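Local coordinates for protein LD10117p (Drosophila melanogaster, PDB 5HJQ) that acts as a GTPase-activating protein for Rab35 in synaptic vesicle protein recycling and binds phosphoinositide headgroups through its TBC domain, at residues G219-K224 / I229-L234; P156-A161 / P189-S194; G133-M138 / V181-Y186; Q115-L120 / C293-G298. All blocks are in the same frame, centred on the assembly; numbering follows the deposited sequence.

Interaction 1: residues G219-K224 / I229-L234; sequences GLVGSK and INQTKL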
loop_
_atom_site.group_PDB
_atom_site.type_symbol
_atom_site.label_atom_id
_atom_site.label_comp_id
_atom_site.label_asym_id
_atom_site.label_seq_id
_atom_site.Cartn_x
_atom_site.Cartn_y
_atom_site.Cartn_z
ATOM N N GLY A 219 -2.692 0.365 -14.827
ATOM C CA GLY A 219 -1.865 -0.814 -14.990
ATOM C C GLY A 219 -2.088 -1.770 -13.834
ATOM O O GLY A 219 -2.407 -2.941 -14.037
ATOM N N LEU A 220 -1.927 -1.257 -12.617
ATOM C CA LEU A 220 -2.081 -2.053 -11.398
ATOM C C LEU A 220 -3.461 -2.695 -11.271
ATOM O O LEU A 220 -3.578 -3.903 -11.062
ATOM C CB LEU A 220 -1.814 -1.186 -10.165
ATOM C CG LEU A 220 -0.409 -0.594 -10.042
ATOM C CD1 LEU A 220 -0.219 0.081 -8.692
ATOM C CD2 LEU A 220 0.643 -1.671 -10.259
ATOM N N VAL A 221 -4.498 -1.874 -11.387
ATOM C CA VAL A 221 -5.878 -2.323 -11.239
ATOM C C VAL A 221 -6.262 -3.382 -12.278
ATOM O O VAL A 221 -6.987 -4.332 -11.975
ATOM C CB VAL A 221 -6.845 -1.117 -11.327
ATOM C CG1 VAL A 221 -8.234 -1.543 -11.772
ATOM C CG2 VAL A 221 -6.892 -0.382 -9.994
ATOM N N GLY A 222 -5.751 -3.229 -13.495
ATOM C CA GLY A 222 -6.080 -4.140 -14.576
ATOM C C GLY A 222 -5.165 -5.345 -14.694
ATOM O O GLY A 222 -5.325 -6.156 -15.606
ATOM N N SER A 223 -4.202 -5.461 -13.783
ATOM C CA SER A 223 -3.300 -6.609 -13.762
ATOM C C SER A 223 -4.083 -7.920 -13.674
ATOM O O SER A 223 -4.994 -8.057 -12.857
ATOM C CB SER A 223 -2.319 -6.501 -12.594
ATOM O OG SER A 223 -1.505 -7.656 -12.504
ATOM N N LYS A 224 -3.723 -8.875 -14.526
ATOM C CA LYS A 224 -4.489 -10.110 -14.665
ATOM C C LYS A 224 -3.852 -11.271 -13.904
ATOM O O LYS A 224 -4.545 -12.199 -13.486
ATOM C CB LYS A 224 -4.641 -10.465 -16.146
ATOM C CG LYS A 224 -4.390 -9.288 -17.080
ATOM C CD LYS A 224 -4.163 -9.728 -18.522
ATOM C CE LYS A 224 -3.863 -8.529 -19.418
ATOM N NZ LYS A 224 -4.937 -7.497 -19.384
ATOM N N ILE A 229 -4.458 -4.056 -6.169
ATOM C CA ILE A 229 -5.517 -3.264 -5.565
ATOM C C ILE A 229 -6.859 -3.999 -5.631
ATOM O O ILE A 229 -7.373 -4.275 -6.716
ATOM C CB ILE A 229 -5.639 -1.892 -6.261
ATOM C CG1 ILE A 229 -4.383 -1.048 -6.019
ATOM C CG2 ILE A 229 -6.850 -1.147 -5.762
ATOM C CD1 ILE A 229 -4.314 0.194 -6.891
ATOM N N ASN A 230 -7.418 -4.324 -4.470
ATOM C CA ASN A 230 -8.704 -5.015 -4.421
ATOM C C ASN A 230 -9.838 -4.077 -4.813
ATOM O O ASN A 230 -9.861 -2.919 -4.399
ATOM C CB ASN A 230 -8.946 -5.605 -3.034
ATOM C CG ASN A 230 -8.027 -6.772 -2.737
ATOM O OD1 ASN A 230 -7.555 -6.935 -1.611
ATOM N ND2 ASN A 230 -7.754 -7.585 -3.754
ATOM N N GLN A 231 -10.777 -4.585 -5.605
ATOM C CA GLN A 231 -11.759 -3.732 -6.263
ATOM C C GLN A 231 -13.208 -3.989 -5.849
ATOM O O GLN A 231 -14.070 -3.133 -6.054
ATOM C CB GLN A 231 -11.613 -3.882 -7.776
ATOM C CG GLN A 231 -10.275 -3.369 -8.293
ATOM C CD GLN A 231 -9.944 -3.887 -9.676
ATOM O OE1 GLN A 231 -10.823 -4.044 -10.525
ATOM N NE2 GLN A 231 -8.669 -4.175 -9.903
ATOM N N THR A 232 -13.479 -5.156 -5.272
ATOM C CA THR A 232 -14.810 -5.444 -4.744
ATOM C C THR A 232 -14.742 -5.696 -3.242
ATOM O O THR A 232 -13.672 -5.963 -2.695
ATOM C CB THR A 232 -15.460 -6.663 -5.434
ATOM O OG1 THR A 232 -14.806 -7.867 -5.014
ATOM C CG2 THR A 232 -15.379 -6.538 -6.947
ATOM N N LYS A 233 -15.886 -5.604 -2.577
ATOM C CA LYS A 233 -15.945 -5.813 -1.139
ATOM C C LYS A 233 -15.673 -7.276 -0.808
ATOM O O LYS A 233 -15.135 -7.592 0.253
ATOM C CB LYS A 233 -17.301 -5.368 -0.595
ATOM C CG LYS A 233 -17.433 -5.422 0.916
ATOM C CD LYS A 233 -18.262 -4.249 1.438
ATOM C CE LYS A 233 -19.292 -3.778 0.414
ATOM N NZ LYS A 233 -19.791 -2.401 0.697
ATOM N N LEU A 234 -16.026 -8.163 -1.734
ATOM C CA LEU A 234 -15.748 -9.584 -1.575
ATOM C C LEU A 234 -14.246 -9.834 -1.574
ATOM O O LEU A 234 -13.726 -10.514 -0.691
ATOM C CB LEU A 234 -16.419 -10.398 -2.684
ATOM C CG LEU A 234 -16.224 -11.914 -2.611
ATOM C CD1 LEU A 234 -16.651 -12.439 -1.252
ATOM C CD2 LEU A 234 -16.992 -12.609 -3.721
HETATM O O HOH W 1 -4.666 -5.116 -8.809
#
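Gln231 reaches across to the C-terminal end of helix 210-221 and binds the carbonyl of Val221, within the all-helical TBC (Rab-GAP) domain. The contact closes the loop that leads from this helix to helix 233-250. Gln231 CB points toward segment 219-224. The side chain is extended beyond CG (chi2 162°), and this carries the amide over to Val221. NE2 donates to Val221 O at 2.7 Å. The bond is bent, with an N-H...O angle of 138°, and the donor sits somewhat off the carbonyl plane. The same amide lies against the valine side chain, with NE2 3.3 Å from Val221 CG1. NE2 also makes a weak bond back to Ile229 O, so it has one firm acceptor and one weak one. Shortening Gln231 to an alanine would probably leave Val221 O without this donor and uncover the CG1 methyl. Ile229 provides the apolar half of the contact. Its CD1 meets Val221 CG2 at 4.1 Å and lies near Leu220 CB, with the Val221 and Ile229 side chains at a slant to each other. Leu197 of helix 197-204 also touches Val221, and Ile200 of that helix touches Ile229. A water joins the two backbones: it donates to Leu220 O at 2.8 Å and accepts from Ile229 N at 2.9 Å.

Interaction 2: residues P156-A161 / P189-S194; sequences PAFVDA and PDITYS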
loop_
_atom_site.group_PDB
_atom_site.type_symbol
_atom_site.label_atom_id
_atom_site.label_comp_id
_atom_site.label_asym_id
_atom_site.label_seq_id
_atom_site.Cartn_x
_atom_site.Cartn_y
_atom_site.Cartn_z
ATOM N N PRO A 156 -16.136 8.971 -6.270
ATOM C CA PRO A 156 -16.962 7.784 -6.508
ATOM C C PRO A 156 -17.103 6.951 -5.243
ATOM O O PRO A 156 -16.209 6.974 -4.397
ATOM C CB PRO A 156 -16.193 7.021 -7.590
ATOM C CG PRO A 156 -14.803 7.564 -7.536
ATOM C CD PRO A 156 -14.929 8.984 -7.115
ATOM N N ALA A 157 -18.207 6.219 -5.129
ATOM C CA ALA A 157 -18.570 5.540 -3.888
ATOM C C ALA A 157 -17.584 4.463 -3.437
ATOM O O ALA A 157 -17.630 4.035 -2.285
ATOM C CB ALA A 157 -19.959 4.933 -4.023
ATOM N N PHE A 158 -16.695 4.017 -4.320
ATOM C CA PHE A 158 -15.788 2.935 -3.944
ATOM C C PHE A 158 -14.688 3.411 -2.995
ATOM O O PHE A 158 -13.993 2.595 -2.388
ATOM C CB PHE A 158 -15.175 2.256 -5.185
ATOM C CG PHE A 158 -14.237 3.127 -5.991
ATOM C CD1 PHE A 158 -12.951 3.401 -5.542
ATOM C CD2 PHE A 158 -14.621 3.615 -7.230
ATOM C CE1 PHE A 158 -12.090 4.180 -6.289
ATOM C CE2 PHE A 158 -13.757 4.389 -7.982
ATOM C CZ PHE A 158 -12.493 4.675 -7.509
ATOM N N VAL A 159 -14.526 4.724 -2.864
ATOM C CA VAL A 159 -13.503 5.252 -1.971
ATOM C C VAL A 159 -13.964 5.153 -0.523
ATOM O O VAL A 159 -15.154 5.269 -0.228
ATOM C CB VAL A 159 -13.143 6.725 -2.293
ATOM C CG1 VAL A 159 -12.726 6.877 -3.751
ATOM C CG2 VAL A 159 -14.304 7.650 -1.966
ATOM N N ASP A 160 -13.018 4.909 0.375
ATOM C CA ASP A 160 -13.285 5.007 1.801
ATOM C C ASP A 160 -13.188 6.477 2.171
ATOM O O ASP A 160 -12.091 7.029 2.254
ATOM C CB ASP A 160 -12.290 4.162 2.605
ATOM C CG ASP A 160 -12.641 4.066 4.080
ATOM O OD1 ASP A 160 -13.287 4.987 4.621
ATOM O OD2 ASP A 160 -12.251 3.058 4.708
ATOM N N ALA A 161 -14.341 7.105 2.384
ATOM C CA ALA A 161 -14.404 8.530 2.696
ATOM C C ALA A 161 -13.526 8.877 3.894
ATOM O O ALA A 161 -12.973 9.974 3.976
ATOM C CB ALA A 161 -15.842 8.947 2.955
ATOM N N PRO A 189 -15.903 0.558 -14.299
ATOM C CA PRO A 189 -17.176 0.500 -13.572
ATOM C C PRO A 189 -17.280 -0.694 -12.626
ATOM O O PRO A 189 -18.157 -0.704 -11.763
ATOM C CB PRO A 189 -18.211 0.395 -14.695
ATOM C CG PRO A 189 -17.480 -0.269 -15.806
ATOM C CD PRO A 189 -16.070 0.250 -15.730
ATOM N N ASP A 190 -16.403 -1.682 -12.781
ATOM C CA ASP A 190 -16.446 -2.873 -11.934
ATOM C C ASP A 190 -15.824 -2.632 -10.561
ATOM O O ASP A 190 -15.998 -3.438 -9.647
ATOM C CB ASP A 190 -15.752 -4.053 -12.623
ATOM C CG ASP A 190 -16.569 -4.623 -13.771
ATOM O OD1 ASP A 190 -17.804 -4.433 -13.769
ATOM O OD2 ASP A 190 -15.985 -5.270 -14.666
ATOM N N ILE A 191 -15.099 -1.528 -10.413
ATOM C CA ILE A 191 -14.563 -1.163 -9.109
ATOM C C ILE A 191 -15.702 -0.662 -8.232
ATOM O O ILE A 191 -16.217 0.438 -8.439
ATOM C CB ILE A 191 -13.472 -0.084 -9.204
ATOM C CG1 ILE A 191 -12.394 -0.495 -10.208
ATOM C CG2 ILE A 191 -12.855 0.173 -7.834
ATOM C CD1 ILE A 191 -11.214 0.450 -10.246
ATOM N N THR A 192 -16.099 -1.479 -7.261
ATOM C CA THR A 192 -17.244 -1.171 -6.412
ATOM C C THR A 192 -16.821 -0.846 -4.981
ATOM O O THR A 192 -17.517 -0.127 -4.263
ATOM C CB THR A 192 -18.245 -2.336 -6.393
ATOM O OG1 THR A 192 -17.592 -3.519 -5.915
ATOM C CG2 THR A 192 -18.776 -2.595 -7.795
ATOM N N TYR A 193 -15.672 -1.372 -4.573
ATOM C CA TYR A 193 -15.136 -1.088 -3.249
ATOM C C TYR A 193 -13.617 -1.205 -3.259
ATOM O O TYR A 193 -13.070 -2.298 -3.407
ATOM C CB TYR A 193 -15.739 -2.032 -2.204
ATOM C CG TYR A 193 -15.338 -1.706 -0.782
ATOM C CD1 TYR A 193 -15.834 -0.574 -0.145
ATOM C CD2 TYR A 193 -14.470 -2.529 -0.074
ATOM C CE1 TYR A 193 -15.473 -0.267 1.154
ATOM C CE2 TYR A 193 -14.105 -2.230 1.229
ATOM C CZ TYR A 193 -14.611 -1.098 1.836
ATOM O OH TYR A 193 -14.255 -0.790 3.128
ATOM N N SER A 194 -12.938 -0.075 -3.109
ATOM C CA SER A 194 -11.482 -0.066 -3.142
ATOM C C SER A 194 -10.904 1.056 -2.288
ATOM O O SER A 194 -10.417 2.054 -2.817
ATOM C CB SER A 194 -10.989 0.064 -4.582
ATOM O OG SER A 194 -9.585 -0.084 -4.647
#
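Phe158 has the largest share of the surface buried in this contact, with its ring set against Ile191 and its backbone bonded to Ser194. Its CB points toward segment 189-194. CG lies between the backbone N and the carbonyl carbon (chi1 67°), which sets the ring beside residues 191-194. Ile191 CG2 covers one face in a CH-pi contact, 3.9 Å from the ring centroid and 18° off the normal. The methyl is shifted toward the rim and comes closest to Phe158 CG, at 3.7 Å. Near the ring plane, Ser194 O lies at the edge, while Ser194 CB is 4.0 Å from Phe158 CD1. Phe158 closes in on the backbone too: its CB is 3.5 Å from Thr192 O, and its CA makes a CH...O contact with the same oxygen.

Two loops of the helical TBC domain meet here. Residues 156-161 precede helix 171-187, and residues 189-194 follow it. A type I beta turn from Pro156 to Val159 presents Phe158. Ser194 N donates to Phe158 O at 3.0 Å, with a nearly straight N-H...O angle of 164°. The serine hydroxyl is bonded to the backbone O of Asn230. Tyr193 points its CB away from segment 156-161, and its ring takes part in a cation-pi contact with Lys233. Leu197 of helix 197-204 touches both Phe158 and Ile191.

Interaction 3: residues G133-M138 / V181-Y186; sequences GFYWEM and VNVLGY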
loop_
_atom_site.group_PDB
_atom_site.type_symbol
_atom_site.label_atom_id
_atom_site.label_comp_id
_atom_site.label_asym_id
_atom_site.label_seq_id
_atom_site.Cartn_x
_atom_site.Cartn_y
_atom_site.Cartn_z
ATOM N N GLY A 133 -2.885 9.945 -25.213
ATOM C CA GLY A 133 -3.564 11.017 -24.510
ATOM C C GLY A 133 -4.908 10.571 -23.968
ATOM O O GLY A 133 -5.772 11.396 -23.665
ATOM N N PHE A 134 -5.066 9.255 -23.839
ATOM C CA PHE A 134 -6.327 8.633 -23.433
ATOM C C PHE A 134 -6.903 9.221 -22.148
ATOM O O PHE A 134 -8.117 9.397 -22.033
ATOM C CB PHE A 134 -6.130 7.125 -23.266
ATOM C CG PHE A 134 -7.405 6.367 -23.054
ATOM C CD1 PHE A 134 -8.315 6.215 -24.086
ATOM C CD2 PHE A 134 -7.692 5.793 -21.826
ATOM C CE1 PHE A 134 -9.492 5.516 -23.897
ATOM C CE2 PHE A 134 -8.865 5.088 -21.629
ATOM C CZ PHE A 134 -9.766 4.950 -22.666
ATOM N N TYR A 135 -6.031 9.529 -21.193
ATOM C CA TYR A 135 -6.457 10.092 -19.916
ATOM C C TYR A 135 -7.285 11.361 -20.085
ATOM O O TYR A 135 -8.386 11.472 -19.551
ATOM C CB TYR A 135 -5.249 10.395 -19.029
ATOM C CG TYR A 135 -5.629 11.005 -17.699
ATOM C CD1 TYR A 135 -6.431 10.310 -16.803
ATOM C CD2 TYR A 135 -5.200 12.278 -17.343
ATOM C CE1 TYR A 135 -6.791 10.859 -15.585
ATOM C CE2 TYR A 135 -5.554 12.837 -16.122
ATOM C CZ TYR A 135 -6.352 12.119 -15.248
ATOM O OH TYR A 135 -6.717 12.658 -14.034
ATOM N N TRP A 136 -6.749 12.314 -20.838
ATOM C CA TRP A 136 -7.384 13.617 -20.983
ATOM C C TRP A 136 -8.695 13.539 -21.753
ATOM O O TRP A 136 -9.589 14.362 -21.555
ATOM C CB TRP A 136 -6.416 14.590 -21.648
ATOM C CG TRP A 136 -5.196 14.770 -20.814
ATOM C CD1 TRP A 136 -3.937 14.323 -21.087
ATOM C CD2 TRP A 136 -5.130 15.403 -19.532
ATOM N NE1 TRP A 136 -3.085 14.659 -20.062
ATOM C CE2 TRP A 136 -3.794 15.322 -19.096
ATOM C CE3 TRP A 136 -6.071 16.039 -18.716
ATOM C CZ2 TRP A 136 -3.376 15.856 -17.879
ATOM C CZ3 TRP A 136 -5.654 16.569 -17.511
ATOM C CH2 TRP A 136 -4.317 16.476 -17.104
ATOM N N GLU A 137 -8.816 12.542 -22.622
ATOM C CA GLU A 137 -10.096 12.252 -23.251
ATOM C C GLU A 137 -11.125 11.913 -22.178
ATOM O O GLU A 137 -12.230 12.456 -22.166
ATOM C CB GLU A 137 -9.968 11.102 -24.245
ATOM C CG GLU A 137 -11.254 10.802 -24.992
ATOM C CD GLU A 137 -11.750 11.995 -25.787
ATOM O OE1 GLU A 137 -10.925 12.641 -26.474
ATOM O OE2 GLU A 137 -12.963 12.294 -25.714
ATOM N N MET A 138 -10.743 11.012 -21.276
ATOM C CA MET A 138 -11.590 10.630 -20.150
ATOM C C MET A 138 -11.909 11.833 -19.269
ATOM O O MET A 138 -13.055 12.031 -18.867
ATOM C CB MET A 138 -10.913 9.542 -19.316
ATOM C CG MET A 138 -10.598 8.257 -20.068
ATOM S SD MET A 138 -12.071 7.311 -20.498
ATOM C CE MET A 138 -12.288 7.797 -22.209
ATOM N N VAL A 181 -9.269 9.519 -9.482
ATOM C CA VAL A 181 -10.161 8.466 -8.999
ATOM C C VAL A 181 -11.543 8.584 -9.641
ATOM O O VAL A 181 -12.234 7.582 -9.827
ATOM C CB VAL A 181 -10.296 8.484 -7.456
ATOM C CG1 VAL A 181 -8.947 8.237 -6.804
ATOM C CG2 VAL A 181 -10.887 9.800 -6.975
ATOM N N ASN A 182 -11.937 9.806 -9.993
ATOM C CA ASN A 182 -13.182 10.022 -10.719
ATOM C C ASN A 182 -13.106 9.402 -12.103
ATOM O O ASN A 182 -14.040 8.736 -12.549
ATOM C CB ASN A 182 -13.499 11.513 -10.831
ATOM C CG ASN A 182 -14.393 12.005 -9.706
ATOM O OD1 ASN A 182 -15.600 12.170 -9.885
ATOM N ND2 ASN A 182 -13.804 12.243 -8.542
ATOM N N VAL A 183 -11.981 9.629 -12.775
ATOM C CA VAL A 183 -11.736 9.061 -14.093
ATOM C C VAL A 183 -11.702 7.537 -14.031
ATOM O O VAL A 183 -12.317 6.861 -14.858
ATOM C CB VAL A 183 -10.411 9.581 -14.691
ATOM C CG1 VAL A 183 -10.038 8.787 -15.931
ATOM C CG2 VAL A 183 -10.516 11.070 -15.014
ATOM N N LEU A 184 -10.982 7.005 -13.047
ATOM C CA LEU A 184 -10.891 5.561 -12.856
ATOM C C LEU A 184 -12.268 4.951 -12.638
ATOM O O LEU A 184 -12.618 3.960 -13.279
ATOM C CB LEU A 184 -9.970 5.231 -11.683
ATOM C CG LEU A 184 -8.486 5.287 -12.050
ATOM C CD1 LEU A 184 -7.602 5.058 -10.839
ATOM C CD2 LEU A 184 -8.176 4.272 -13.140
ATOM N N GLY A 185 -13.052 5.562 -11.754
ATOM C CA GLY A 185 -14.413 5.119 -11.501
ATOM C C GLY A 185 -15.270 5.164 -12.752
ATOM O O GLY A 185 -16.182 4.354 -12.925
ATOM N N TYR A 186 -14.964 6.108 -13.635
ATOM C CA TYR A 186 -15.702 6.275 -14.882
ATOM C C TYR A 186 -15.326 5.226 -15.927
ATOM O O TYR A 186 -16.186 4.733 -16.657
ATOM C CB TYR A 186 -15.462 7.677 -15.446
ATOM C CG TYR A 186 -16.033 7.903 -16.830
ATOM C CD1 TYR A 186 -17.407 7.881 -17.052
ATOM C CD2 TYR A 186 -15.197 8.162 -17.911
ATOM C CE1 TYR A 186 -17.929 8.101 -18.318
ATOM C CE2 TYR A 186 -15.708 8.387 -19.179
ATOM C CZ TYR A 186 -17.073 8.355 -19.377
ATOM O OH TYR A 186 -17.591 8.572 -20.635
#
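A helix-helix crossing of the all-helical TBC domain brings Val183 of helix 171-187 between Tyr135 and Met138 of helix 134-143. The axes of the two short helical segments run almost perpendicular, at 88°, and approach to 10.4 Å. Val183 points its CB toward the other helix and uses both methyls. CG1 meets Met138 CB at 3.6 Å. CG2 lies 3.8 Å from Tyr135 CE1, and the tyrosine and valine side chains slant past each other. Tyr135 CG is anti to its own nitrogen (chi1 179°), and this brings the ring end closer to Val183 than the direction of its CB suggests. Beyond the contact, Tyr135 OH bonds to Glu210 OE2, and its ring meets that of Tyr214 in helix 210-221. This places helix 210-221 next to the crossing.

Met138 CB also points toward helix 171-187. Its chain bends at chi2 (-70°), and the sulfur ends beside Tyr186. The Tyr186 hydroxyl bonds to Gln141 OE1, about one turn further along helix 134-143. The Met138 and Tyr186 side chains meet at about a right angle in an oblique Met-aromatic contact, with Met138 SD 4.0 Å from Tyr186 CE2.

Interaction 4: residues Q115-L120 / C293-G298; sequences QLWPML and CYFHEG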
loop_
_atom_site.group_PDB
_atom_site.type_symbol
_atom_site.label_atom_id
_atom_site.label_comp_id
_atom_site.label_asym_id
_atom_site.label_seq_id
_atom_site.Cartn_x
_atom_site.Cartn_y
_atom_site.Cartn_z
ATOM N N GLN A 115 11.029 8.108 -12.758
ATOM C CA GLN A 115 11.209 7.176 -13.862
ATOM C C GLN A 115 11.000 5.717 -13.452
ATOM O O GLN A 115 10.440 4.932 -14.216
ATOM C CB GLN A 115 12.604 7.341 -14.473
ATOM C CG GLN A 115 12.772 8.589 -15.330
ATOM C CD GLN A 115 14.136 8.661 -15.986
ATOM O OE1 GLN A 115 14.292 8.319 -17.160
ATOM N NE2 GLN A 115 15.134 9.107 -15.231
ATOM N N LEU A 116 11.462 5.354 -12.258
ATOM C CA LEU A 116 11.412 3.963 -11.808
ATOM C C LEU A 116 9.984 3.443 -11.668
ATOM O O LEU A 116 9.654 2.371 -12.175
ATOM C CB LEU A 116 12.151 3.803 -10.476
ATOM C CG LEU A 116 12.166 2.406 -9.847
ATOM C CD1 LEU A 116 12.640 1.360 -10.846
ATOM C CD2 LEU A 116 13.043 2.394 -8.601
ATOM N N TRP A 117 9.138 4.209 -10.988
ATOM C CA TRP A 117 7.780 3.755 -10.688
ATOM C C TRP A 117 6.852 3.621 -11.904
ATOM O O TRP A 117 6.108 2.642 -11.988
ATOM C CB TRP A 117 7.136 4.676 -9.649
ATOM C CG TRP A 117 7.607 4.411 -8.253
ATOM C CD1 TRP A 117 8.604 3.563 -7.871
ATOM C CD2 TRP A 117 7.085 4.985 -7.051
ATOM N NE1 TRP A 117 8.739 3.576 -6.502
ATOM C CE2 TRP A 117 7.817 4.442 -5.977
ATOM C CE3 TRP A 117 6.073 5.909 -6.780
ATOM C CZ2 TRP A 117 7.573 4.796 -4.652
ATOM C CZ3 TRP A 117 5.826 6.252 -5.464
ATOM C CH2 TRP A 117 6.575 5.699 -4.416
ATOM N N PRO A 118 6.872 4.592 -12.844
ATOM C CA PRO A 118 6.001 4.384 -14.010
ATOM C C PRO A 118 6.355 3.135 -14.816
ATOM O O PRO A 118 5.481 2.542 -15.450
ATOM C CB PRO A 118 6.230 5.643 -14.846
ATOM C CG PRO A 118 6.611 6.673 -13.856
ATOM C CD PRO A 118 7.441 5.953 -12.834
ATOM N N MET A 119 7.622 2.741 -14.780
ATOM C CA MET A 119 8.062 1.540 -15.476
ATOM C C MET A 119 7.613 0.268 -14.756
ATOM O O MET A 119 7.098 -0.661 -15.382
ATOM C CB MET A 119 9.581 1.540 -15.626
ATOM C CG MET A 119 10.119 0.294 -16.300
ATOM S SD MET A 119 11.910 0.322 -16.510
ATOM C CE MET A 119 12.460 0.366 -14.805
ATOM N N LEU A 120 7.825 0.228 -13.442
ATOM C CA LEU A 120 7.435 -0.930 -12.635
ATOM C C LEU A 120 5.946 -1.233 -12.776
ATOM O O LEU A 120 5.558 -2.381 -12.983
ATOM C CB LEU A 120 7.782 -0.711 -11.160
ATOM C CG LEU A 120 9.262 -0.560 -10.803
ATOM C CD1 LEU A 120 9.428 -0.327 -9.308
ATOM C CD2 LEU A 120 10.045 -1.784 -11.248
ATOM N N CYS A 293 9.007 -1.859 -3.747
ATOM C CA CYS A 293 8.926 -3.300 -3.948
ATOM C C CYS A 293 7.520 -3.729 -4.351
ATOM O O CYS A 293 7.346 -4.619 -5.185
ATOM C CB CYS A 293 9.361 -4.034 -2.679
ATOM S SG CYS A 293 11.045 -3.626 -2.142
ATOM N N TYR A 294 6.524 -3.074 -3.759
ATOM C CA TYR A 294 5.117 -3.378 -4.009
ATOM C C TYR A 294 4.735 -3.239 -5.480
ATOM O O TYR A 294 4.033 -4.093 -6.025
ATOM C CB TYR A 294 4.235 -2.469 -3.147
ATOM C CG TYR A 294 2.767 -2.439 -3.523
ATOM C CD1 TYR A 294 1.913 -3.473 -3.157
ATOM C CD2 TYR A 294 2.231 -1.363 -4.225
ATOM C CE1 TYR A 294 0.576 -3.446 -3.489
ATOM C CE2 TYR A 294 0.889 -1.329 -4.564
ATOM C CZ TYR A 294 0.066 -2.377 -4.183
ATOM O OH TYR A 294 -1.273 -2.371 -4.503
ATOM N N PHE A 295 5.210 -2.172 -6.121
ATOM C CA PHE A 295 4.900 -1.918 -7.529
ATOM C C PHE A 295 5.550 -2.946 -8.453
ATOM O O PHE A 295 5.280 -2.969 -9.656
ATOM C CB PHE A 295 5.345 -0.509 -7.941
ATOM C CG PHE A 295 4.525 0.591 -7.331
ATOM C CD1 PHE A 295 3.169 0.421 -7.117
ATOM C CD2 PHE A 295 5.111 1.793 -6.966
ATOM C CE1 PHE A 295 2.408 1.428 -6.555
ATOM C CE2 PHE A 295 4.354 2.805 -6.400
ATOM C CZ PHE A 295 3.001 2.618 -6.191
ATOM N N HIS A 296 6.407 -3.790 -7.889
ATOM C CA HIS A 296 7.099 -4.816 -8.661
ATOM C C HIS A 296 6.575 -6.212 -8.329
ATOM O O HIS A 296 6.329 -7.022 -9.223
ATOM C CB HIS A 296 8.604 -4.744 -8.400
ATOM C CG HIS A 296 9.416 -5.667 -9.259
ATOM N ND1 HIS A 296 9.349 -5.654 -10.634
ATOM C CD2 HIS A 296 10.316 -6.623 -8.933
ATOM C CE1 HIS A 296 10.168 -6.571 -11.122
ATOM N NE2 HIS A 296 10.768 -7.172 -10.109
ATOM N N GLU A 297 6.404 -6.483 -7.038
ATOM C CA GLU A 297 6.017 -7.810 -6.571
ATOM C C GLU A 297 4.510 -7.956 -6.409
ATOM O O GLU A 297 3.937 -8.981 -6.777
ATOM C CB GLU A 297 6.707 -8.125 -5.244
ATOM C CG GLU A 297 8.211 -7.925 -5.263
ATOM C CD GLU A 297 8.877 -8.437 -4.002
ATOM O OE1 GLU A 297 8.580 -9.583 -3.595
ATOM O OE2 GLU A 297 9.697 -7.693 -3.419
ATOM N N GLY A 298 3.870 -6.938 -5.848
ATOM C CA GLY A 298 2.436 -6.984 -5.634
ATOM C C GLY A 298 2.058 -6.936 -4.169
ATOM O O GLY A 298 2.854 -6.518 -3.330
#
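One face of the Trp117 indole receives the edge of the Phe295 ring in a T-shaped (edge-to-face) pair. The ring planes stand at 77°, and the centroids of the Phe295 ring and the six-membered ring of Trp117 are 4.9 Å apart. Phe295 CE2 lies over the indole, offset toward the rim, and comes within 3.6 Å of Trp117 CD2. Phe295 CD2 sits near the five-membered ring. Relative to the Phe295 ring, Trp117 CE2 lies at the edge, in plane. Trp117 has a second edge-to-face partner in Phe207, and its NE1 bonds to Asp292 OD1. A leucine in place of Trp117 would probably leave the Phe295 edge without an aromatic face and Asp292 without its indole donor.

The pair joins helix 113-122 to helix 284-297 in the TBC domain core. The axes of the two short helical segments run at 23° to each other and approach to 9.3 Å. Leu120 CB points toward helix 284-297. It is 4.0 Å from Phe295 CB, and Leu120 CD2 lies at the same distance from His296 ND1. With CG anti to the backbone N (chi1 -174°), the His296 ring touches helix 94-103. Its ND1 bonds to Gln123 and its NE2 to Lys94 O.

Leu120 O and Phe295 O, both acceptors and so not bonded to each other, lie 3.4 Å apart; Gln123 and His124 are their respective partners. Glu297 touches the bound inositol trisphosphate and forms a salt bridge with Arg102, a phosphoinositide-binding residue. The buried contact thus lies next to the headgroup pocket, with the His296 side chain about 8 Å from the ligand, and probably helps to hold the helix end that carries Glu297.

In the fold
All four contacts lie in the TBC domain. Interaction 4 joins helix 113-122 to helix 284-297, and the other three are nested in the loop it closes. The segments of interactions 2 and 3 alternate along the chain. Interaction 3 uses the C-terminal part of helix 171-187, and interaction 2 joins the loops before and after that helix. They touch, with centres about 15 Å apart. Interaction 1 follows them; its segment 229-234 bonds to segment 189-194 of interaction 2, and Leu220 packs on Phe295 of interaction 4. Interactions 3 and 4 have centres about 21 Å apart and do not touch. A chain of contacts thus runs from 3 through 2 and 1 to 4, which borders the inositol phosphate pocket.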